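Local coordinates for protein 2-hydroxy-3-oxopropionate reductase (Polaromonas sp. JS666, PDB 4DLL) that probably catalyses the NAD(P)H-dependent reduction of 2-hydroxy-3-oxopropanoate (tartronate semialdehyde) to glycerate, at residues 162-167 and 178-183; 171-176 and 186-191; 133-138 and 143-148; 34-39 and 45-50. All blocks are in the same frame, centred on the assembly; numbering follows the deposited sequence.

Contact 1 (162-167 and 178-183); sequences LVIMAG and PLLKVF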
loop_
_atom_site.group_PDB
_atom_site.type_symbol
_atom_site.label_atom_id
_atom_site.label_comp_id
_atom_site.label_asym_id
_atom_site.label_seq_id
_atom_site.Cartn_x
_atom_site.Cartn_y
_atom_site.Cartn_z
ATOM N N LEU A 162 0.657 10.603 -14.837
ATOM C CA LEU A 162 -0.606 10.397 -14.079
ATOM C C LEU A 162 -1.151 9.062 -14.524
ATOM O O LEU A 162 -0.764 8.523 -15.550
ATOM C CB LEU A 162 -1.653 11.495 -14.314
ATOM C CG LEU A 162 -1.227 12.849 -13.710
ATOM C CD1 LEU A 162 -2.234 13.948 -14.052
ATOM C CD2 LEU A 162 -0.922 12.867 -12.164
ATOM N N VAL A 163 -2.010 8.534 -13.672
ATOM C CA VAL A 163 -2.906 7.433 -13.984
ATOM C C VAL A 163 -4.360 7.980 -14.009
ATOM O O VAL A 163 -4.751 8.749 -13.120
ATOM C CB VAL A 163 -2.563 6.336 -12.948
ATOM C CG1 VAL A 163 -3.720 5.828 -12.156
ATOM C CG2 VAL A 163 -1.618 5.320 -13.563
ATOM N N ILE A 164 -5.083 7.685 -15.086
ATOM C CA ILE A 164 -6.404 8.241 -15.383
ATOM C C ILE A 164 -7.429 7.118 -15.532
ATOM O O ILE A 164 -7.235 6.128 -16.278
ATOM C CB ILE A 164 -6.398 9.112 -16.680
ATOM C CG1 ILE A 164 -5.394 10.240 -16.591
ATOM C CG2 ILE A 164 -7.777 9.688 -17.014
ATOM C CD1 ILE A 164 -4.700 10.519 -17.965
HETATM N N MSE A 165 -8.516 7.262 -14.796
HETATM C CA MSE A 165 -9.510 6.234 -14.706
HETATM C C MSE A 165 -10.788 6.773 -15.310
HETATM O O MSE A 165 -11.468 7.650 -14.678
HETATM C CB MSE A 165 -9.796 5.888 -13.226
HETATM C CG MSE A 165 -8.647 5.274 -12.408
HETATM SE SE MSE A 165 -8.797 6.169 -10.582
HETATM C CE MSE A 165 -7.837 7.692 -11.151
ATOM N N ALA A 166 -11.144 6.213 -16.455
ATOM C CA ALA A 166 -12.209 6.735 -17.338
ATOM C C ALA A 166 -13.527 5.963 -17.330
ATOM O O ALA A 166 -13.540 4.720 -17.328
ATOM C CB ALA A 166 -11.659 6.877 -18.816
ATOM N N GLY A 167 -14.648 6.690 -17.287
ATOM C CA GLY A 167 -16.003 6.073 -17.378
ATOM C C GLY A 167 -16.635 6.642 -18.633
ATOM O O GLY A 167 -16.499 7.843 -18.862
ATOM N N PRO A 178 -5.940 10.567 -27.259
ATOM C CA PRO A 178 -4.743 11.370 -27.535
ATOM C C PRO A 178 -4.591 12.504 -26.507
ATOM O O PRO A 178 -3.463 12.805 -26.072
ATOM C CB PRO A 178 -4.996 11.928 -28.961
ATOM C CG PRO A 178 -5.804 10.858 -29.618
ATOM C CD PRO A 178 -6.775 10.420 -28.463
ATOM N N LEU A 179 -5.698 13.154 -26.111
ATOM C CA LEU A 179 -5.539 14.221 -25.087
ATOM C C LEU A 179 -5.115 13.582 -23.779
ATOM O O LEU A 179 -4.204 14.099 -23.085
ATOM C CB LEU A 179 -6.802 15.015 -24.884
ATOM C CG LEU A 179 -6.507 16.026 -23.765
ATOM C CD1 LEU A 179 -5.713 17.148 -24.372
ATOM C CD2 LEU A 179 -7.763 16.504 -23.096
ATOM N N LEU A 180 -5.713 12.409 -23.494
ATOM C CA LEU A 180 -5.418 11.725 -22.272
ATOM C C LEU A 180 -3.963 11.322 -22.141
ATOM O O LEU A 180 -3.389 11.577 -21.101
ATOM C CB LEU A 180 -6.360 10.548 -22.042
ATOM C CG LEU A 180 -7.788 11.036 -21.751
ATOM C CD1 LEU A 180 -8.712 9.902 -21.492
ATOM C CD2 LEU A 180 -7.872 12.059 -20.694
ATOM N N LYS A 181 -3.378 10.735 -23.205
ATOM C CA LYS A 181 -1.950 10.339 -23.229
ATOM C C LYS A 181 -0.972 11.435 -22.853
ATOM O O LYS A 181 0.124 11.168 -22.352
ATOM C CB LYS A 181 -1.523 9.803 -24.601
ATOM C CG LYS A 181 -2.473 8.927 -25.246
ATOM C CD LYS A 181 -2.173 7.484 -25.040
ATOM C CE LYS A 181 -2.536 6.680 -26.305
ATOM N NZ LYS A 181 -2.137 5.216 -26.192
ATOM N N VAL A 182 -1.322 12.679 -23.136
ATOM C CA VAL A 182 -0.483 13.803 -22.750
ATOM C C VAL A 182 -0.322 13.825 -21.215
ATOM O O VAL A 182 0.722 14.242 -20.689
ATOM C CB VAL A 182 -1.084 15.152 -23.273
ATOM C CG1 VAL A 182 -0.260 16.358 -22.836
ATOM C CG2 VAL A 182 -1.170 15.166 -24.775
ATOM N N PHE A 183 -1.362 13.401 -20.487
ATOM C CA PHE A 183 -1.304 13.528 -19.013
ATOM C C PHE A 183 -0.813 12.269 -18.334
ATOM O O PHE A 183 -0.178 12.358 -17.292
ATOM C CB PHE A 183 -2.637 13.887 -18.418
ATOM C CG PHE A 183 -3.294 15.061 -19.056
ATOM C CD1 PHE A 183 -2.612 16.257 -19.205
ATOM C CD2 PHE A 183 -4.622 14.964 -19.470
ATOM C CE1 PHE A 183 -3.245 17.361 -19.799
ATOM C CE2 PHE A 183 -5.263 16.033 -20.064
ATOM C CZ PHE A 183 -4.580 17.249 -20.228
#
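Ile164 sends its longer branch against segment 178-183 of the helix, where CD1 touches CB of Phe183 at 4.0 Å and lies 3.6 Å from the carbonyl O of Leu180. Its first torsion (chi1 -57°) divides the work: CG1 stands anti to the carbonyl carbon and carries CD1 to the helix backbone, while CG2 meets CD2 of Leu180 more loosely, at 4.4 Å. Leu180 O, which Ile164 CD1 approaches, is also the acceptor for Phe183 N (2.8 Å), an i to i+3 bond. Phe183 offers the strand little beyond CB, because its ring turns off to pack on Met46 and Leu50 of helix 43-52. Strand 162-167 and helix 170-183 are the first two elements of a beta-alpha-beta unit completed by strand 184-190, and the short segments run at 144° to each other. Val163 and selenomethionine Met165 point to the other side of the sheet and pack on Ala233 of the second subunit. Toward the start of the strand the contact becomes polar. Leu162 CB lies 3.4 Å from Phe183 O, and the same carbonyl accepts Leu162 N at 3.1 Å; the donor lies in the carbonyl plane on a lone pair, with a moderately bent N-H...O angle of 146°.

Contact 2 (171-176 and 186-191); sequences ADFERS and ATHVGP
Phe173 lays its ring over His188 in an offset stack, the centroids 4.8 Å apart and the planes only 9° from parallel. The pair joins the helix of the beta-alpha-beta unit 162-167, 170-183, 184-190 to the returning strand, which borders the sheet within this chain. The two side chains run in opposite senses, each CB lying over the other's ring: His188 CB sits 3.7 Å above the centre of the Phe173 ring, and Phe173 CB 4.1 Å above the centre of the imidazole, two reciprocal CH-pi contacts. Both side chains reach this position with CG anti to the backbone N (chi1 172° and -172°). Farther along the phenyl, CE1 touches Ala186 CB at 4.1 Å. Replacing Phe173 by an alanine would probably open a gap beside Ala186 and leave the imidazole without its stacking partner, freer to turn. Beyond this pair Phe173 also packs on Ala166 of strand 162-167 and on Leu146 of strand 144-151. On the same helix, Ser176 OG gives its proton to Asp172 O at 3.1 Å, from above the carbonyl plane. The polar end of His188 is tied down separately: its NE2 hydrogen-bonds the carbonyl O of Gly168.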
loop_
_atom_site.group_PDB
_atom_site.type_symbol
_atom_site.label_atom_id
_atom_site.label_comp_id
_atom_site.label_asym_id
_atom_site.label_seq_id
_atom_site.Cartn_x
_atom_site.Cartn_y
_atom_site.Cartn_z
ATOM N N ALA A 171 -16.174 4.601 -27.993
ATOM C CA ALA A 171 -15.934 5.622 -29.026
ATOM C C ALA A 171 -15.539 6.985 -28.473
ATOM O O ALA A 171 -14.656 7.616 -29.010
ATOM C CB ALA A 171 -17.149 5.764 -29.935
ATOM N N ASP A 172 -16.185 7.436 -27.394
ATOM C CA ASP A 172 -15.841 8.717 -26.798
ATOM C C ASP A 172 -14.433 8.629 -26.161
ATOM O O ASP A 172 -13.599 9.546 -26.316
ATOM C CB ASP A 172 -16.911 9.117 -25.764
ATOM C CG ASP A 172 -18.242 9.513 -26.409
ATOM O OD1 ASP A 172 -18.216 10.095 -27.508
ATOM O OD2 ASP A 172 -19.321 9.295 -25.811
ATOM N N PHE A 173 -14.167 7.504 -25.466
ATOM C CA PHE A 173 -12.892 7.292 -24.844
ATOM C C PHE A 173 -11.799 7.263 -25.901
ATOM O O PHE A 173 -10.749 7.851 -25.673
ATOM C CB PHE A 173 -12.876 5.987 -24.013
ATOM C CG PHE A 173 -11.513 5.619 -23.485
ATOM C CD1 PHE A 173 -11.023 6.227 -22.301
ATOM C CD2 PHE A 173 -10.716 4.674 -24.167
ATOM C CE1 PHE A 173 -9.781 5.919 -21.776
ATOM C CE2 PHE A 173 -9.428 4.340 -23.672
ATOM C CZ PHE A 173 -8.949 4.951 -22.470
ATOM N N GLU A 174 -12.021 6.589 -27.040
ATOM C CA GLU A 174 -10.997 6.695 -28.099
ATOM C C GLU A 174 -10.856 8.131 -28.603
ATOM O O GLU A 174 -9.766 8.637 -28.792
ATOM C CB GLU A 174 -11.270 5.724 -29.248
ATOM C CG GLU A 174 -11.213 4.307 -28.766
ATOM C CD GLU A 174 -9.794 3.911 -28.428
ATOM O OE1 GLU A 174 -8.922 4.153 -29.302
ATOM O OE2 GLU A 174 -9.536 3.373 -27.304
ATOM N N ARG A 175 -11.958 8.818 -28.801
ATOM C CA ARG A 175 -11.826 10.217 -29.154
ATOM C C ARG A 175 -10.923 10.971 -28.177
ATOM O O ARG A 175 -10.174 11.867 -28.588
ATOM C CB ARG A 175 -13.184 10.886 -29.284
ATOM C CG ARG A 175 -13.850 10.555 -30.588
ATOM C CD ARG A 175 -15.237 11.163 -30.760
ATOM N NE ARG A 175 -15.479 11.293 -32.200
ATOM C CZ ARG A 175 -15.276 12.412 -32.912
ATOM N NH1 ARG A 175 -14.856 13.523 -32.304
ATOM N NH2 ARG A 175 -15.508 12.431 -34.231
ATOM N N SER A 176 -10.931 10.551 -26.915
ATOM C CA SER A 176 -10.253 11.254 -25.844
ATOM C C SER A 176 -8.832 10.942 -25.721
ATOM O O SER A 176 -8.106 11.668 -25.024
ATOM C CB SER A 176 -10.833 10.796 -24.495
ATOM O OG SER A 176 -12.076 11.411 -24.321
ATOM N N ALA A 186 -4.047 6.226 -19.399
ATOM C CA ALA A 186 -5.499 6.159 -19.165
ATOM C C ALA A 186 -5.998 4.762 -19.417
ATOM O O ALA A 186 -5.501 4.056 -20.318
ATOM C CB ALA A 186 -6.263 7.166 -20.065
ATOM N N THR A 187 -6.983 4.371 -18.615
ATOM C CA THR A 187 -7.580 3.060 -18.647
ATOM C C THR A 187 -9.088 3.235 -18.631
ATOM O O THR A 187 -9.681 3.957 -17.758
ATOM C CB THR A 187 -7.176 2.247 -17.392
ATOM O OG1 THR A 187 -5.743 2.234 -17.255
ATOM C CG2 THR A 187 -7.674 0.814 -17.459
ATOM N N HIS A 188 -9.722 2.538 -19.549
ATOM C CA HIS A 188 -11.156 2.622 -19.692
ATOM C C HIS A 188 -11.795 1.629 -18.752
ATOM O O HIS A 188 -11.639 0.430 -18.933
ATOM C CB HIS A 188 -11.583 2.416 -21.152
ATOM C CG HIS A 188 -13.027 2.689 -21.396
ATOM N ND1 HIS A 188 -13.710 2.199 -22.483
ATOM C CD2 HIS A 188 -13.916 3.445 -20.697
ATOM C CE1 HIS A 188 -14.957 2.627 -22.437
ATOM N NE2 HIS A 188 -15.107 3.381 -21.358
ATOM N N VAL A 189 -12.503 2.116 -17.740
ATOM C CA VAL A 189 -12.878 1.235 -16.628
ATOM C C VAL A 189 -14.310 0.715 -16.738
ATOM O O VAL A 189 -14.661 -0.294 -16.110
ATOM C CB VAL A 189 -12.692 1.896 -15.236
ATOM C CG1 VAL A 189 -11.199 1.949 -14.814
ATOM C CG2 VAL A 189 -13.334 3.324 -15.186
ATOM N N GLY A 190 -15.131 1.360 -17.556
ATOM C CA GLY A 190 -16.549 1.012 -17.634
ATOM C C GLY A 190 -17.347 2.196 -18.180
ATOM O O GLY A 190 -16.743 3.125 -18.714
ATOM N N PRO A 191 -18.701 2.172 -18.022
ATOM C CA PRO A 191 -19.655 3.175 -18.531
ATOM C C PRO A 191 -19.691 4.373 -17.618
ATOM O O PRO A 191 -19.009 4.370 -16.626
ATOM C CB PRO A 191 -21.006 2.423 -18.536
ATOM C CG PRO A 191 -20.654 0.973 -18.223
ATOM C CD PRO A 191 -19.416 1.048 -17.382
#

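Contact 3 (133-138 and 143-148); sequences DHAARL and IAHLDT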
loop_
_atom_site.group_PDB
_atom_site.type_symbol
_atom_site.label_atom_id
_atom_site.label_comp_id
_atom_site.label_asym_id
_atom_site.label_seq_id
_atom_site.Cartn_x
_atom_site.Cartn_y
_atom_site.Cartn_z
ATOM N N ASP A 133 -25.824 11.350 -14.002
ATOM C CA ASP A 133 -26.728 12.502 -14.133
ATOM C C ASP A 133 -26.213 13.574 -15.119
ATOM O O ASP A 133 -26.938 14.022 -16.029
ATOM C CB ASP A 133 -26.992 13.054 -12.721
ATOM C CG ASP A 133 -27.873 14.310 -12.678
ATOM O OD1 ASP A 133 -28.890 14.392 -13.412
ATOM O OD2 ASP A 133 -27.586 15.214 -11.834
ATOM N N HIS A 134 -24.949 13.976 -14.978
ATOM C CA HIS A 134 -24.334 14.941 -15.920
ATOM C C HIS A 134 -24.170 14.356 -17.308
ATOM O O HIS A 134 -24.402 15.024 -18.305
ATOM C CB HIS A 134 -22.977 15.449 -15.396
ATOM C CG HIS A 134 -23.089 16.184 -14.118
ATOM N ND1 HIS A 134 -21.992 16.566 -13.386
ATOM C CD2 HIS A 134 -24.176 16.562 -13.398
ATOM C CE1 HIS A 134 -22.389 17.167 -12.278
ATOM N NE2 HIS A 134 -23.707 17.184 -12.258
ATOM N N ALA A 135 -23.810 13.092 -17.373
ATOM C CA ALA A 135 -23.716 12.399 -18.649
ATOM C C ALA A 135 -25.100 12.338 -19.372
ATOM O O ALA A 135 -25.173 12.529 -20.601
ATOM C CB ALA A 135 -23.176 11.020 -18.397
ATOM N N ALA A 136 -26.199 12.131 -18.600
ATOM C CA ALA A 136 -27.563 12.111 -19.194
ATOM C C ALA A 136 -27.957 13.503 -19.752
ATOM O O ALA A 136 -28.348 13.582 -20.924
ATOM C CB ALA A 136 -28.635 11.562 -18.178
ATOM N N ARG A 137 -27.808 14.578 -18.943
ATOM C CA ARG A 137 -28.148 15.938 -19.387
ATOM C C ARG A 137 -27.371 16.348 -20.632
ATOM O O ARG A 137 -27.968 16.743 -21.638
ATOM C CB ARG A 137 -27.918 17.008 -18.324
ATOM C CG ARG A 137 -28.277 16.629 -16.934
ATOM C CD ARG A 137 -29.648 16.997 -16.498
ATOM N NE ARG A 137 -29.763 18.433 -16.204
ATOM C CZ ARG A 137 -29.433 19.019 -15.046
ATOM N NH1 ARG A 137 -28.923 18.317 -14.029
ATOM N NH2 ARG A 137 -29.604 20.331 -14.909
ATOM N N LEU A 138 -26.042 16.299 -20.569
ATOM C CA LEU A 138 -25.241 16.634 -21.765
ATOM C C LEU A 138 -25.631 15.802 -22.985
ATOM O O LEU A 138 -25.701 16.323 -24.101
ATOM C CB LEU A 138 -23.717 16.574 -21.521
ATOM C CG LEU A 138 -23.195 17.317 -20.298
ATOM C CD1 LEU A 138 -21.690 17.273 -20.180
ATOM C CD2 LEU A 138 -23.654 18.755 -20.248
ATOM N N ILE A 143 -23.979 16.264 -26.449
ATOM C CA ILE A 143 -22.598 16.394 -25.938
ATOM C C ILE A 143 -22.240 15.167 -25.123
ATOM O O ILE A 143 -22.956 14.796 -24.167
ATOM C CB ILE A 143 -22.403 17.627 -25.013
ATOM C CG1 ILE A 143 -22.914 18.928 -25.642
ATOM C CG2 ILE A 143 -20.961 17.767 -24.595
ATOM C CD1 ILE A 143 -23.368 19.881 -24.561
ATOM N N ALA A 144 -21.123 14.568 -25.531
ATOM C CA ALA A 144 -20.494 13.432 -24.886
ATOM C C ALA A 144 -19.875 13.810 -23.546
ATOM O O ALA A 144 -19.505 14.928 -23.313
ATOM C CB ALA A 144 -19.376 12.773 -25.864
ATOM N N HIS A 145 -19.725 12.827 -22.688
ATOM C CA HIS A 145 -19.233 12.995 -21.344
ATOM C C HIS A 145 -18.407 11.752 -21.070
ATOM O O HIS A 145 -18.830 10.647 -21.385
ATOM C CB HIS A 145 -20.424 12.991 -20.413
ATOM C CG HIS A 145 -20.108 13.322 -18.985
ATOM N ND1 HIS A 145 -19.673 12.375 -18.082
ATOM C CD2 HIS A 145 -20.257 14.472 -18.283
ATOM C CE1 HIS A 145 -19.502 12.944 -16.901
ATOM N NE2 HIS A 145 -19.842 14.212 -17.000
ATOM N N LEU A 146 -17.207 11.939 -20.527
ATOM C CA LEU A 146 -16.493 10.853 -19.868
ATOM C C LEU A 146 -16.157 11.359 -18.513
ATOM O O LEU A 146 -16.029 12.568 -18.346
ATOM C CB LEU A 146 -15.153 10.596 -20.520
ATOM C CG LEU A 146 -15.205 9.827 -21.779
ATOM C CD1 LEU A 146 -15.588 10.854 -22.729
ATOM C CD2 LEU A 146 -13.756 9.445 -21.959
ATOM N N ASP A 147 -15.921 10.448 -17.580
ATOM C CA ASP A 147 -15.543 10.877 -16.250
ATOM C C ASP A 147 -14.163 10.285 -16.128
ATOM O O ASP A 147 -14.006 9.060 -16.265
ATOM C CB ASP A 147 -16.547 10.433 -15.124
ATOM C CG ASP A 147 -16.932 8.956 -15.192
ATOM O OD1 ASP A 147 -17.558 8.508 -16.199
ATOM O OD2 ASP A 147 -16.647 8.235 -14.216
ATOM N N THR A 148 -13.180 11.169 -15.978
ATOM C CA THR A 148 -11.789 10.812 -16.107
ATOM C C THR A 148 -10.922 11.341 -14.956
ATOM O O THR A 148 -10.001 12.165 -15.170
ATOM C CB THR A 148 -11.204 11.214 -17.520
ATOM O OG1 THR A 148 -11.016 12.621 -17.618
ATOM C CG2 THR A 148 -12.139 10.769 -18.649
#
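The imidazole of His145 lies flat against the helix backbone at Ala135, whose N stands 3.9 Å above the ring plane, over its centre. Ala135 CA comes over the same region, 3.7 Å from His145 CG, and the carbonyl carbon of His134 also lies over a face. At the rim, in the ring plane, Leu138 CD1 meets His145 CD2 at 3.7 Å. His134 CB approaches the far corner, 3.7 Å from His145 NE2, while its own imidazole turns away toward helix 98-107. CG of His145 is anti to the backbone N (chi1 -173°), and this extends the ring from the strand to the helix. Burial leaves its NE2 without a polar partner in the model. A serine in place of His145 would probably uncover the backbone at Ala135 and take from Leu138 CD1 the ring edge it rests on. Helix 128-140 and strand 144-151 are the second and third elements of a beta-alpha-beta unit of the Rossmann-type domain that begins with strand 119-122, from which Phe120 also meets the His145 ring. The helix and strand segments run nearly antiparallel, at 166°. At the turn between them Leu138 and Ile143 pair through their CB atoms at 3.9 Å. Leu138 O accepts Ile143 N at 2.9 Å, closing the turn between helix and strand; the donor stands well above the carbonyl plane, 45° out of it, rather than on a lone pair. Leu138 also packs on Leu105 and Phe106 of helix 98-107.

Contact 4 (34-39 and 45-50); sequences ITFLGT and PMARRL. With SO4 (sulfate ion), chain C.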
loop_
_atom_site.group_PDB
_atom_site.type_symbol
_atom_site.label_atom_id
_atom_site.label_comp_id
_atom_site.label_asym_id
_atom_site.label_seq_id
_atom_site.Cartn_x
_atom_site.Cartn_y
_atom_site.Cartn_z
ATOM N N ILE A 34 -8.742 22.882 -26.825
ATOM C CA ILE A 34 -9.007 22.461 -25.453
ATOM C C ILE A 34 -9.398 23.602 -24.482
ATOM O O ILE A 34 -8.749 24.640 -24.430
ATOM C CB ILE A 34 -7.833 21.675 -24.884
ATOM C CG1 ILE A 34 -7.327 20.645 -25.911
ATOM C CG2 ILE A 34 -8.240 20.983 -23.580
ATOM C CD1 ILE A 34 -8.385 19.677 -26.461
ATOM N N THR A 35 -10.469 23.392 -23.715
ATOM C CA THR A 35 -10.810 24.319 -22.635
ATOM C C THR A 35 -10.610 23.683 -21.218
ATOM O O THR A 35 -11.015 22.545 -20.979
ATOM C CB THR A 35 -12.263 24.818 -22.819
ATOM O OG1 THR A 35 -12.390 25.481 -24.096
ATOM C CG2 THR A 35 -12.687 25.780 -21.690
ATOM N N PHE A 36 -9.936 24.390 -20.316
ATOM C CA PHE A 36 -10.007 24.078 -18.892
ATOM C C PHE A 36 -11.045 24.952 -18.251
ATOM O O PHE A 36 -11.182 26.129 -18.594
ATOM C CB PHE A 36 -8.668 24.284 -18.140
ATOM C CG PHE A 36 -7.641 23.235 -18.422
ATOM C CD1 PHE A 36 -7.884 22.239 -19.362
ATOM C CD2 PHE A 36 -6.375 23.296 -17.819
ATOM C CE1 PHE A 36 -6.928 21.255 -19.659
ATOM C CE2 PHE A 36 -5.394 22.309 -18.101
ATOM C CZ PHE A 36 -5.685 21.290 -19.035
ATOM N N LEU A 37 -11.743 24.343 -17.305
ATOM C CA LEU A 37 -12.673 24.956 -16.396
ATOM C C LEU A 37 -12.125 24.716 -14.979
ATOM O O LEU A 37 -12.162 23.621 -14.505
ATOM C CB LEU A 37 -14.029 24.268 -16.550
ATOM C CG LEU A 37 -15.105 24.860 -17.441
ATOM C CD1 LEU A 37 -14.629 25.468 -18.688
ATOM C CD2 LEU A 37 -16.254 23.918 -17.741
ATOM N N GLY A 38 -11.606 25.742 -14.315
ATOM C CA GLY A 38 -10.918 25.542 -13.071
ATOM C C GLY A 38 -9.547 24.959 -13.337
ATOM O O GLY A 38 -9.246 24.515 -14.442
ATOM N N THR A 39 -8.697 24.959 -12.329
ATOM C CA THR A 39 -7.364 24.387 -12.485
ATOM C C THR A 39 -7.118 23.294 -11.472
ATOM O O THR A 39 -6.106 22.631 -11.550
ATOM C CB THR A 39 -6.258 25.442 -12.352
ATOM O OG1 THR A 39 -6.543 26.288 -11.229
ATOM C CG2 THR A 39 -6.184 26.273 -13.620
ATOM N N PRO A 45 0.722 22.358 -14.392
ATOM C CA PRO A 45 1.634 21.438 -15.082
ATOM C C PRO A 45 0.928 20.745 -16.264
ATOM O O PRO A 45 1.545 20.542 -17.334
ATOM C CB PRO A 45 2.019 20.432 -13.986
ATOM C CG PRO A 45 1.200 20.789 -12.763
ATOM C CD PRO A 45 0.735 22.156 -12.927
HETATM N N MSE A 46 -0.356 20.439 -16.101
HETATM C CA MSE A 46 -1.143 19.839 -17.207
HETATM C C MSE A 46 -1.397 20.758 -18.414
HETATM O O MSE A 46 -1.496 20.282 -19.549
HETATM C CB MSE A 46 -2.455 19.222 -16.717
HETATM C CG MSE A 46 -2.182 18.151 -15.700
HETATM SE SE MSE A 46 -3.821 17.611 -14.767
HETATM C CE MSE A 46 -4.651 16.558 -16.189
ATOM N N ALA A 47 -1.523 22.055 -18.166
ATOM C CA ALA A 47 -1.694 22.996 -19.264
ATOM C C ALA A 47 -0.380 23.143 -20.046
ATOM O O ALA A 47 -0.391 23.324 -21.244
ATOM C CB ALA A 47 -2.177 24.319 -18.766
ATOM N N ARG A 48 0.744 23.016 -19.366
ATOM C CA ARG A 48 2.011 23.261 -19.984
ATOM C C ARG A 48 2.370 22.056 -20.897
ATOM O O ARG A 48 2.848 22.240 -22.016
ATOM C CB ARG A 48 3.018 23.566 -18.871
ATOM C CG ARG A 48 4.514 23.557 -19.211
ATOM C CD ARG A 48 5.257 22.820 -18.069
ATOM N NE ARG A 48 6.702 23.031 -18.095
ATOM N N ARG A 49 2.057 20.831 -20.470
ATOM C CA ARG A 49 2.304 19.704 -21.360
ATOM C C ARG A 49 1.348 19.790 -22.530
ATOM O O ARG A 49 1.654 19.344 -23.633
ATOM C CB ARG A 49 2.165 18.374 -20.644
ATOM C CG ARG A 49 2.967 18.280 -19.366
ATOM C CD ARG A 49 3.086 16.857 -18.910
ATOM N NE ARG A 49 4.318 16.260 -19.403
ATOM C CZ ARG A 49 4.411 15.370 -20.397
ATOM N NH1 ARG A 49 3.328 14.933 -21.040
ATOM N NH2 ARG A 49 5.609 14.897 -20.743
ATOM N N LEU A 50 0.193 20.391 -22.276
ATOM C CA LEU A 50 -0.829 20.528 -23.270
ATOM C C LEU A 50 -0.398 21.474 -24.395
ATOM O O LEU A 50 -0.441 21.124 -25.577
ATOM C CB LEU A 50 -2.108 21.035 -22.617
ATOM C CG LEU A 50 -3.345 20.564 -23.327
ATOM C CD1 LEU A 50 -3.265 19.056 -23.355
ATOM C CD2 LEU A 50 -4.549 21.024 -22.559
HETATM S S SO4 C . -9.098 27.772 -10.001
HETATM O O1 SO4 C . -9.111 26.320 -9.823
HETATM O O2 SO4 C . -7.717 28.103 -10.369
HETATM O O3 SO4 C . -10.128 28.202 -10.957
HETATM O O4 SO4 C . -9.431 28.416 -8.740
#
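Phe36 leaves the strand toward Ala47 and Leu50 of the facing helix, its CB placing CG anti to the carbonyl carbon (chi1 -74°) so that the far half of the ring does the touching. CE2 meets both CB and N of Ala47, 3.9 Å from each Ala47 atom, and the carbonyl carbon of Met46 lies near the ring plane at its edge. CZ, the tip, reaches CD2 of Leu50 at 3.7 Å, and CE1 is almost as near that methyl. Leu50 CD2 therefore serves two strand residues, for Ile34 CG2 also touches it, at 3.8 Å. This is the opening strand-turn-helix of the Rossmann fold, and Gly38 belongs to what fits its GxGxxG dinucleotide-binding pattern. Beyond the strand, Thr39 N donates to O1 of a sulfate ion at 2.9 Å in a nearly straight bond (167°); the place of the Thr39 hydroxyl beside the ion is less sure. The sulfate, probably from the crystallisation liquor, is also held by Arg62 N, a position consistent with a cofactor phosphate site. Strand 33-37 lies between 56-60 and 90-93 in the sheet, and Phe36 packs on Leu57 and Val92 of these neighbours; helix 43-52 also meets helix 170-183, where Leu50 and Ile34 both pack on Leu179.

Overall arrangement
All four contacts fix helices to one mixed sheet. Contacts 1 and 2, with centres 9 Å apart, share helix 170-183 and are stitched through neighbouring strands, with a probable hydrogen bond from Val189 N to Ala166 O (2.8 Å). Contact 3 joins contact 1 across the antiparallel strand pair, where Gly167 N probably bonds Asp147 O at 2.7 Å, and reaches contact 2 by packing of Asp172 on Ala144. Contact 4 meets contact 1 where helices 43-52 and 170-183 pack together, but lies about 19 Å, centre to centre, from contacts 2 and 3. It alone holds the sulfate, at the probable cofactor end of the fold; contacts 1 and 2 touch the second subunit.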